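Local atomic coordinates of outer membrane protein SusF (Bacteroides thetaiotaomicron, PDB entry 4FE9), a protein that binds starch at the cell surface through its carbohydrate-binding modules, before the glycan is transported into the periplasm for degradation. Residues 431-436 against 458-463. Residues are numbered along the deposited sequence; the frame is centred on the assembly and turned at random.
Sequences FIIFDG and VYLNFG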
loop_
_atom_site.group_PDB
_atom_site.type_symbol
_atom_site.label_atom_id
_atom_site.label_comp_id
_atom_site.label_asym_id
_atom_site.label_seq_id
_atom_site.Cartn_x
_atom_site.Cartn_y
_atom_site.Cartn_z
ATOM N N PHE A 431 -23.148 16.200 -5.859
ATOM C CA PHE A 431 -24.490 15.760 -6.134
ATOM C C PHE A 431 -25.465 16.935 -6.020
ATOM O O PHE A 431 -25.067 18.088 -5.776
ATOM C CB PHE A 431 -24.882 14.649 -5.139
ATOM C CG PHE A 431 -24.735 15.061 -3.718
ATOM C CD1 PHE A 431 -25.786 15.671 -3.052
ATOM C CD2 PHE A 431 -23.510 14.949 -3.078
ATOM C CE1 PHE A 431 -25.650 16.079 -1.735
ATOM C CE2 PHE A 431 -23.371 15.336 -1.756
ATOM C CZ PHE A 431 -24.433 15.941 -1.098
ATOM N N ILE A 432 -26.705 16.653 -6.310
ATOM C CA ILE A 432 -27.754 17.676 -6.335
ATOM C C ILE A 432 -29.119 16.964 -6.096
ATOM O O ILE A 432 -29.160 15.744 -5.881
ATOM C CB ILE A 432 -27.718 18.463 -7.691
ATOM C CG1 ILE A 432 -28.426 19.826 -7.578
ATOM C CG2 ILE A 432 -28.292 17.605 -8.839
ATOM C CD1 ILE A 432 -27.819 20.749 -6.560
ATOM N N ILE A 433 -30.207 17.731 -6.055
ATOM C CA ILE A 433 -31.570 17.156 -5.965
ATOM C C ILE A 433 -32.349 17.390 -7.267
ATOM O O ILE A 433 -32.433 18.522 -7.736
ATOM C CB ILE A 433 -32.372 17.816 -4.803
ATOM C CG1 ILE A 433 -31.751 17.465 -3.479
ATOM C CG2 ILE A 433 -33.806 17.394 -4.824
ATOM C CD1 ILE A 433 -31.011 18.600 -2.909
ATOM N N PHE A 434 -32.936 16.321 -7.823
ATOM C CA PHE A 434 -33.921 16.441 -8.913
ATOM C C PHE A 434 -35.165 15.709 -8.475
ATOM O O PHE A 434 -35.099 14.513 -8.146
ATOM C CB PHE A 434 -33.414 15.771 -10.215
ATOM C CG PHE A 434 -32.154 16.416 -10.816
ATOM C CD1 PHE A 434 -32.150 17.780 -11.181
ATOM C CD2 PHE A 434 -31.079 15.598 -11.258
ATOM C CE1 PHE A 434 -31.016 18.355 -11.844
ATOM C CE2 PHE A 434 -29.971 16.146 -11.907
ATOM C CZ PHE A 434 -29.928 17.549 -12.181
ATOM N N ASP A 435 -36.306 16.401 -8.539
ATOM C CA ASP A 435 -37.605 15.814 -8.178
ATOM C C ASP A 435 -37.605 15.183 -6.779
ATOM O O ASP A 435 -38.044 14.063 -6.622
ATOM C CB ASP A 435 -38.017 14.748 -9.207
ATOM C CG ASP A 435 -38.091 15.300 -10.641
ATOM O OD1 ASP A 435 -38.740 16.362 -10.851
ATOM O OD2 ASP A 435 -37.541 14.638 -11.568
ATOM N N GLY A 436 -37.039 15.876 -5.793
ATOM C CA GLY A 436 -37.052 15.393 -4.393
ATOM C C GLY A 436 -36.269 14.082 -4.173
ATOM O O GLY A 436 -36.475 13.392 -3.188
ATOM N N VAL A 458 -30.914 23.955 1.428
ATOM C CA VAL A 458 -31.110 22.541 0.986
ATOM C C VAL A 458 -31.421 21.620 2.173
ATOM O O VAL A 458 -30.765 21.710 3.188
ATOM C CB VAL A 458 -29.823 21.978 0.270
ATOM C CG1 VAL A 458 -30.098 20.608 -0.297
ATOM C CG2 VAL A 458 -29.346 22.924 -0.801
ATOM N N TYR A 459 -32.294 20.627 1.966
ATOM C CA TYR A 459 -32.533 19.577 2.969
ATOM C C TYR A 459 -32.255 18.189 2.400
ATOM O O TYR A 459 -32.923 17.758 1.461
ATOM C CB TYR A 459 -33.994 19.634 3.500
ATOM C CG TYR A 459 -34.372 20.959 4.145
ATOM C CD1 TYR A 459 -34.609 21.054 5.517
ATOM C CD2 TYR A 459 -34.455 22.116 3.391
ATOM C CE1 TYR A 459 -34.855 22.277 6.113
ATOM C CE2 TYR A 459 -34.734 23.330 3.968
ATOM C CZ TYR A 459 -34.957 23.404 5.324
ATOM O OH TYR A 459 -35.257 24.609 5.873
ATOM N N LEU A 460 -31.398 17.420 3.082
ATOM C CA LEU A 460 -31.017 16.091 2.596
ATOM C C LEU A 460 -31.345 15.015 3.592
ATOM O O LEU A 460 -30.833 15.018 4.718
ATOM C CB LEU A 460 -29.518 16.035 2.282
ATOM C CG LEU A 460 -28.948 17.124 1.382
ATOM C CD1 LEU A 460 -27.448 17.209 1.540
ATOM C CD2 LEU A 460 -29.323 16.843 -0.056
ATOM N N ASN A 461 -32.083 14.020 3.147
ATOM C CA ASN A 461 -32.226 12.812 3.904
ATOM C C ASN A 461 -31.450 11.676 3.271
ATOM O O ASN A 461 -31.941 11.010 2.368
ATOM C CB ASN A 461 -33.701 12.438 4.019
ATOM C CG ASN A 461 -33.938 11.312 4.993
ATOM O OD1 ASN A 461 -33.126 10.388 5.107
ATOM N ND2 ASN A 461 -35.107 11.318 5.619
ATOM N N PHE A 462 -30.250 11.424 3.775
ATOM C CA PHE A 462 -29.397 10.415 3.182
ATOM C C PHE A 462 -29.907 9.041 3.434
ATOM O O PHE A 462 -29.665 8.137 2.647
ATOM C CB PHE A 462 -27.973 10.537 3.681
ATOM C CG PHE A 462 -27.228 11.652 3.076
ATOM C CD1 PHE A 462 -26.748 11.555 1.781
ATOM C CD2 PHE A 462 -26.897 12.762 3.828
ATOM C CE1 PHE A 462 -26.033 12.596 1.215
ATOM C CE2 PHE A 462 -26.147 13.790 3.291
ATOM C CZ PHE A 462 -25.697 13.704 1.979
ATOM N N GLY A 463 -30.669 8.875 4.512
ATOM C CA GLY A 463 -31.294 7.576 4.802
ATOM C C GLY A 463 -32.336 7.243 3.757
ATOM O O GLY A 463 -32.494 6.093 3.360
#
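Phe431 and Ile433 meet Val458, Leu460 and Phe462 in the hydrophobic core between the two sheets of carbohydrate-binding module 3, consistent with an Ig-like beta sandwich. Strand 430-434 belongs to one sheet and strand 458-461 to the other. The two cross nearly at a right angle (94°), with their axes 9.0 Å apart at closest approach. No hydrogen bond joins the two segments; the close contacts are all between side-chain carbons. The contact is buried, away from the glycan-binding and sodium sites.

The aromatic pair lies at one end. The edge of the Phe462 ring points toward the face of Phe431 in an offset edge-to-face stack. The Phe431 and Phe462 ring centroids lie 6.0 Å apart. Their planes are turned 75° from each other. The two side chains cross at about a right angle, and Phe431 CZ and Phe462 CZ touch at 4.0 Å. Phe401 adds a second edge-to-face partner to Phe462, and Ile438 touches both rings of the pair.

The aliphatic contacts continue the core. Leu460 meets Phe431 tip to tip, and its CD1 lies in the plane of the ring at the edge, 3.9 Å from Phe431 CE1. Leu460 CD2 packs 3.8 Å from Ile433 CD1. Ile414 of strand 410-415 touches Phe431 and Ile433, while Phe391 packs on Leu460. The side chains of Ile433 and Val458 run alongside each other, pointing opposite ways. Packing is tight here: Ile433 CD1 lies only 3.4 Å from Val458 CG1, the branch anti to the backbone N (chi1 -174°).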